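Local coordinates for uncharacterized protein (Cricetid herpesvirus 2, PDB 4ZKQ) that binds chemokines, and probably acts as a secreted decoy receptor that keeps host chemokines from their own receptors during rodent gammaherpesvirus infection, at residues L203-S214 against T235-K246. Numbering follows the deposited sequence.
Sequences LENQTCIATTLS and TRVLLTALGFYK. With NAG (2-acetamido-2-deoxy-beta-D-glucopyranose), chain B; NAG (2-acetamido-2-deoxy-beta-D-glucopyranose), chain C.
Strands 206-214 and 235-244 run antiparallel, joined by paired backbone hydrogen bonds from Thr-207 with Leu-242 to Leu-213 with Arg-236. Past Thr-207, Glu-204 and Phe-244 form one more hydrogen-bonded pair. Between it and Thr-207 the register slips by one residue, a beta bulge set in the type II turn from Leu-203 to Gln-206. Gly-243 faces this turn, its CA 3.4 Å from Glu-204 O.

On the face with Thr-207 and Leu-238, the CD1 methyls of Ile-209 and Leu-242 meet at 3.3 Å, tighter than normal van der Waals contact; an off-staggered chi2 of 134° carries the isoleucine methyl across to the leucine. A water bridges two threonine hydroxyls and a main-chain carbonyl across the strands: it lies 2.8 Å from both Thr-211 OG1 and Thr-240 OG1 and donates to Ile-209 O. Further along the pair, Leu-213 and Arg-236 lie side by side, with Leu-213 CD1 3.8 Å from Arg-236 NH1; the extended arginine reaches on to Ser-76 O.

The pair belongs to a larger mixed sheet: strand 190-195 flanks 206-214 on its other edge, strand 260-263 flanks 235-244, and Cys-208 adds a disulfide to Cys-197. On the face that carries Cys-208 and Ala-241, Ala-241 CB lies against one flat side of the Gln-206 amide, 3.9 Å from NE2. The extended glutamine chain carries OE1 to the backbone N of Leu-203 and of Val-202, from which it accepts.

At the turn Asn-205 ND2 is covalently linked to the first N-acetylglucosamine. The second sugar bends over the Phe-244 ring, its O3 above the ring centre and 3.4 Å from Phe-244 CD2. Asn-205 CB and Glu-204 O approach the ring edge.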
loop_
_atom_site.group_PDB
_atom_site.type_symbol
_atom_site.label_atom_id
_atom_site.label_comp_id
_atom_site.label_asym_id
_atom_site.label_seq_id
_atom_site.Cartn_x
_atom_site.Cartn_y
_atom_site.Cartn_z
ATOM N N LEU A 203 -25.901 -1.254 -4.394
ATOM C CA LEU A 203 -26.040 -1.532 -2.969
ATOM C C LEU A 203 -27.269 -0.847 -2.404
ATOM O O LEU A 203 -27.674 0.205 -2.884
ATOM C CB LEU A 203 -24.817 -1.043 -2.193
ATOM C CG LEU A 203 -23.462 -1.705 -2.410
ATOM C CD1 LEU A 203 -22.431 -0.998 -1.542
ATOM C CD2 LEU A 203 -23.519 -3.184 -2.085
ATOM N N GLU A 204 -27.840 -1.423 -1.354
ATOM C CA GLU A 204 -28.899 -0.749 -0.626
ATOM C C GLU A 204 -28.316 0.392 0.206
ATOM O O GLU A 204 -27.260 0.248 0.823
ATOM C CB GLU A 204 -29.651 -1.739 0.262
ATOM C CG GLU A 204 -30.224 -2.916 -0.512
ATOM C CD GLU A 204 -31.030 -2.476 -1.721
ATOM O OE1 GLU A 204 -32.041 -1.768 -1.532
ATOM O OE2 GLU A 204 -30.645 -2.823 -2.859
ATOM N N ASN A 205 -29.015 1.523 0.207
ATOM C CA ASN A 205 -28.578 2.727 0.909
ATOM C C ASN A 205 -27.186 3.167 0.461
ATOM O O ASN A 205 -26.360 3.609 1.261
ATOM C CB ASN A 205 -28.640 2.503 2.427
ATOM C CG ASN A 205 -30.002 2.863 2.997
ATOM O OD1 ASN A 205 -30.979 2.947 2.252
ATOM N ND2 ASN A 205 -30.076 3.088 4.307
ATOM N N GLN A 206 -26.957 3.075 -0.846
ATOM C CA GLN A 206 -25.650 3.343 -1.413
ATOM C C GLN A 206 -25.218 4.774 -1.147
ATOM O O GLN A 206 -25.955 5.726 -1.403
ATOM C CB GLN A 206 -25.641 3.064 -2.912
ATOM C CG GLN A 206 -24.269 3.251 -3.537
ATOM C CD GLN A 206 -24.143 2.600 -4.895
ATOM O OE1 GLN A 206 -24.646 1.499 -5.120
ATOM N NE2 GLN A 206 -23.464 3.279 -5.809
ATOM N N THR A 207 -24.008 4.895 -0.620
ATOM C CA THR A 207 -23.422 6.171 -0.251
ATOM C C THR A 207 -22.033 6.240 -0.865
ATOM O O THR A 207 -21.215 5.350 -0.639
ATOM C CB THR A 207 -23.340 6.322 1.277
ATOM O OG1 THR A 207 -24.639 6.115 1.843
ATOM C CG2 THR A 207 -22.830 7.701 1.672
ATOM N N CYS A 208 -21.778 7.280 -1.654
ATOM C CA CYS A 208 -20.518 7.398 -2.378
ATOM C C CYS A 208 -19.589 8.422 -1.735
ATOM O O CYS A 208 -20.004 9.524 -1.368
ATOM C CB CYS A 208 -20.775 7.763 -3.838
ATOM S SG CYS A 208 -21.661 6.477 -4.748
ATOM N N ILE A 209 -18.326 8.027 -1.604
ATOM C CA ILE A 209 -17.298 8.835 -0.958
ATOM C C ILE A 209 -16.088 8.935 -1.861
ATOM O O ILE A 209 -15.622 7.924 -2.395
ATOM C CB ILE A 209 -16.835 8.232 0.383
ATOM C CG1 ILE A 209 -18.016 7.987 1.317
ATOM C CG2 ILE A 209 -15.800 9.134 1.066
ATOM C CD1 ILE A 209 -17.951 6.627 1.961
ATOM N N ALA A 210 -15.581 10.155 -2.021
ATOM C CA ALA A 210 -14.318 10.383 -2.699
ATOM C C ALA A 210 -13.245 10.620 -1.642
ATOM O O ALA A 210 -13.410 11.470 -0.769
ATOM C CB ALA A 210 -14.413 11.565 -3.648
ATOM N N THR A 211 -12.170 9.839 -1.707
ATOM C CA THR A 211 -11.031 10.006 -0.810
ATOM C C THR A 211 -9.824 10.380 -1.648
ATOM O O THR A 211 -9.415 9.618 -2.519
ATOM C CB THR A 211 -10.731 8.724 -0.004
ATOM O OG1 THR A 211 -11.845 8.418 0.839
ATOM C CG2 THR A 211 -9.481 8.902 0.872
ATOM N N THR A 212 -9.272 11.564 -1.405
ATOM C CA THR A 212 -8.087 12.008 -2.125
ATOM C C THR A 212 -6.861 11.822 -1.236
ATOM O O THR A 212 -6.807 12.336 -0.120
ATOM C CB THR A 212 -8.220 13.478 -2.573
ATOM O OG1 THR A 212 -9.423 13.625 -3.336
ATOM C CG2 THR A 212 -7.030 13.906 -3.430
ATOM N N LEU A 213 -5.904 11.050 -1.738
ATOM C CA LEU A 213 -4.642 10.807 -1.056
ATOM C C LEU A 213 -3.559 11.626 -1.734
ATOM O O LEU A 213 -3.335 11.479 -2.932
ATOM C CB LEU A 213 -4.288 9.317 -1.090
ATOM C CG LEU A 213 -5.326 8.359 -0.499
ATOM C CD1 LEU A 213 -4.967 6.910 -0.804
ATOM C CD2 LEU A 213 -5.464 8.570 0.997
ATOM N N SER A 214 -2.891 12.487 -0.974
ATOM C CA SER A 214 -1.842 13.338 -1.524
ATOM C C SER A 214 -0.575 13.196 -0.699
ATOM O O SER A 214 -0.575 13.505 0.486
ATOM C CB SER A 214 -2.287 14.803 -1.551
ATOM O OG SER A 214 -3.551 14.939 -2.174
ATOM N N THR A 235 -0.741 12.009 -6.216
ATOM C CA THR A 235 -2.155 12.119 -5.899
ATOM C C THR A 235 -2.933 10.906 -6.396
ATOM O O THR A 235 -2.782 10.487 -7.541
ATOM C CB THR A 235 -2.774 13.376 -6.520
ATOM O OG1 THR A 235 -2.029 14.528 -6.115
ATOM C CG2 THR A 235 -4.217 13.527 -6.081
ATOM N N ARG A 236 -3.785 10.375 -5.527
ATOM C CA ARG A 236 -4.619 9.217 -5.836
ATOM C C ARG A 236 -6.017 9.506 -5.309
ATOM O O ARG A 236 -6.174 9.970 -4.180
ATOM C CB ARG A 236 -4.018 7.947 -5.214
ATOM C CG ARG A 236 -4.891 6.694 -5.252
ATOM C CD ARG A 236 -4.106 5.454 -4.783
ATOM N NE ARG A 236 -4.994 4.313 -4.546
ATOM C CZ ARG A 236 -4.950 3.509 -3.483
ATOM N NH1 ARG A 236 -4.048 3.687 -2.527
ATOM N NH2 ARG A 236 -5.820 2.510 -3.376
ATOM N N VAL A 237 -7.028 9.259 -6.136
ATOM C CA VAL A 237 -8.407 9.478 -5.724
ATOM C C VAL A 237 -9.155 8.159 -5.715
ATOM O O VAL A 237 -9.243 7.475 -6.735
ATOM C CB VAL A 237 -9.138 10.476 -6.645
ATOM C CG1 VAL A 237 -10.597 10.610 -6.230
ATOM C CG2 VAL A 237 -8.458 11.831 -6.605
ATOM N N LEU A 238 -9.676 7.805 -4.548
ATOM C CA LEU A 238 -10.512 6.622 -4.405
ATOM C C LEU A 238 -11.963 7.032 -4.520
ATOM O O LEU A 238 -12.382 8.009 -3.905
ATOM C CB LEU A 238 -10.287 5.943 -3.060
ATOM C CG LEU A 238 -8.858 5.867 -2.532
ATOM C CD1 LEU A 238 -8.857 5.204 -1.172
ATOM C CD2 LEU A 238 -7.977 5.114 -3.491
ATOM N N LEU A 239 -12.730 6.282 -5.299
ATOM C CA LEU A 239 -14.168 6.464 -5.340
ATOM C C LEU A 239 -14.818 5.199 -4.806
ATOM O O LEU A 239 -14.694 4.130 -5.399
ATOM C CB LEU A 239 -14.639 6.778 -6.758
ATOM C CG LEU A 239 -16.102 7.219 -6.872
ATOM C CD1 LEU A 239 -16.377 8.480 -6.058
ATOM C CD2 LEU A 239 -16.475 7.429 -8.331
ATOM N N THR A 240 -15.491 5.334 -3.668
ATOM C CA THR A 240 -15.979 4.192 -2.915
ATOM C C THR A 240 -17.470 4.281 -2.623
ATOM O O THR A 240 -17.943 5.301 -2.130
ATOM C CB THR A 240 -15.234 4.065 -1.577
ATOM O OG1 THR A 240 -13.822 4.143 -1.804
ATOM C CG2 THR A 240 -15.573 2.747 -0.908
ATOM N N ALA A 241 -18.192 3.198 -2.909
ATOM C CA ALA A 241 -19.596 3.057 -2.516
ATOM C C ALA A 241 -19.732 2.231 -1.241
ATOM O O ALA A 241 -19.264 1.096 -1.180
ATOM C CB ALA A 241 -20.397 2.412 -3.639
ATOM N N LEU A 242 -20.363 2.808 -0.224
ATOM C CA LEU A 242 -20.730 2.080 0.987
ATOM C C LEU A 242 -22.213 1.739 0.958
ATOM O O LEU A 242 -23.009 2.499 0.416
ATOM C CB LEU A 242 -20.430 2.901 2.236
ATOM C CG LEU A 242 -18.979 3.346 2.433
ATOM C CD1 LEU A 242 -18.842 4.017 3.782
ATOM C CD2 LEU A 242 -18.034 2.173 2.317
ATOM N N GLY A 243 -22.583 0.620 1.574
ATOM C CA GLY A 243 -23.975 0.208 1.625
ATOM C C GLY A 243 -24.139 -1.245 2.022
ATOM O O GLY A 243 -23.233 -1.843 2.603
ATOM N N PHE A 244 -25.302 -1.814 1.712
ATOM C CA PHE A 244 -25.600 -3.196 2.076
ATOM C C PHE A 244 -26.024 -3.985 0.855
ATOM O O PHE A 244 -26.800 -3.500 0.029
ATOM C CB PHE A 244 -26.694 -3.254 3.141
ATOM C CG PHE A 244 -26.462 -2.328 4.294
ATOM C CD1 PHE A 244 -26.861 -1.006 4.224
ATOM C CD2 PHE A 244 -25.848 -2.779 5.451
ATOM C CE1 PHE A 244 -26.649 -0.149 5.285
ATOM C CE2 PHE A 244 -25.636 -1.924 6.517
ATOM C CZ PHE A 244 -26.036 -0.610 6.433
ATOM N N TYR A 245 -25.522 -5.213 0.773
ATOM C CA TYR A 245 -25.881 -6.128 -0.295
ATOM C C TYR A 245 -27.375 -6.388 -0.246
ATOM O O TYR A 245 -27.936 -6.586 0.832
ATOM C CB TYR A 245 -25.108 -7.439 -0.159
ATOM C CG TYR A 245 -25.262 -8.366 -1.339
ATOM C CD1 TYR A 245 -24.624 -8.098 -2.539
ATOM C CD2 TYR A 245 -26.037 -9.515 -1.250
ATOM C CE1 TYR A 245 -24.758 -8.939 -3.621
ATOM C CE2 TYR A 245 -26.176 -10.364 -2.328
ATOM C CZ TYR A 245 -25.532 -10.069 -3.511
ATOM O OH TYR A 245 -25.660 -10.904 -4.594
ATOM N N LYS A 246 -28.021 -6.362 -1.405
ATOM C CA LYS A 246 -29.414 -6.738 -1.472
ATOM C C LYS A 246 -29.551 -8.258 -1.391
ATOM O O LYS A 246 -29.100 -8.970 -2.286
ATOM C CB LYS A 246 -30.019 -6.196 -2.768
ATOM C CG LYS A 246 -31.433 -6.614 -3.019
ATOM C CD LYS A 246 -32.222 -6.456 -1.767
ATOM C CE LYS A 246 -33.668 -6.334 -2.078
ATOM N NZ LYS A 246 -34.158 -7.198 -3.204
HETATM C C1 NAG B . -31.338 3.463 4.914
HETATM C C2 NAG B . -32.473 2.527 4.670
HETATM C C3 NAG B . -32.885 1.856 5.989
HETATM C C4 NAG B . -31.623 1.490 6.759
HETATM C C5 NAG B . -31.001 2.776 7.256
HETATM C C6 NAG B . -29.496 2.646 7.444
HETATM C C7 NAG B . -34.088 3.013 2.823
HETATM C C8 NAG B . -35.216 3.845 2.309
HETATM N N2 NAG B . -33.548 3.280 4.139
HETATM O O3 NAG B . -33.618 0.705 5.727
HETATM O O4 NAG B . -32.021 0.641 7.821
HETATM O O5 NAG B . -31.243 3.820 6.322
HETATM O O6 NAG B . -29.179 2.776 8.826
HETATM O O7 NAG B . -33.642 2.119 2.125
HETATM C C1 NAG C . -31.081 -0.379 8.253
HETATM C C2 NAG C . -30.560 -1.243 7.156
HETATM C C3 NAG C . -29.714 -2.383 7.768
HETATM C C4 NAG C . -28.698 -1.883 8.804
HETATM C C5 NAG C . -29.272 -0.830 9.724
HETATM C C6 NAG C . -28.143 -0.180 10.512
HETATM C C7 NAG C . -31.428 -2.447 5.160
HETATM C C8 NAG C . -32.579 -3.038 4.416
HETATM N N2 NAG C . -31.642 -1.802 6.436
HETATM O O3 NAG C . -29.013 -3.020 6.747
HETATM O O4 NAG C . -28.274 -2.983 9.579
HETATM O O5 NAG C . -29.946 0.160 8.964
HETATM O O6 NAG C . -28.659 0.852 11.344
HETATM O O7 NAG C . -30.306 -2.515 4.690
HETATM O O HOH W 1 -13.319 6.683 -0.747
HETATM O O HOH W 2 -3.282 16.251 -4.696
#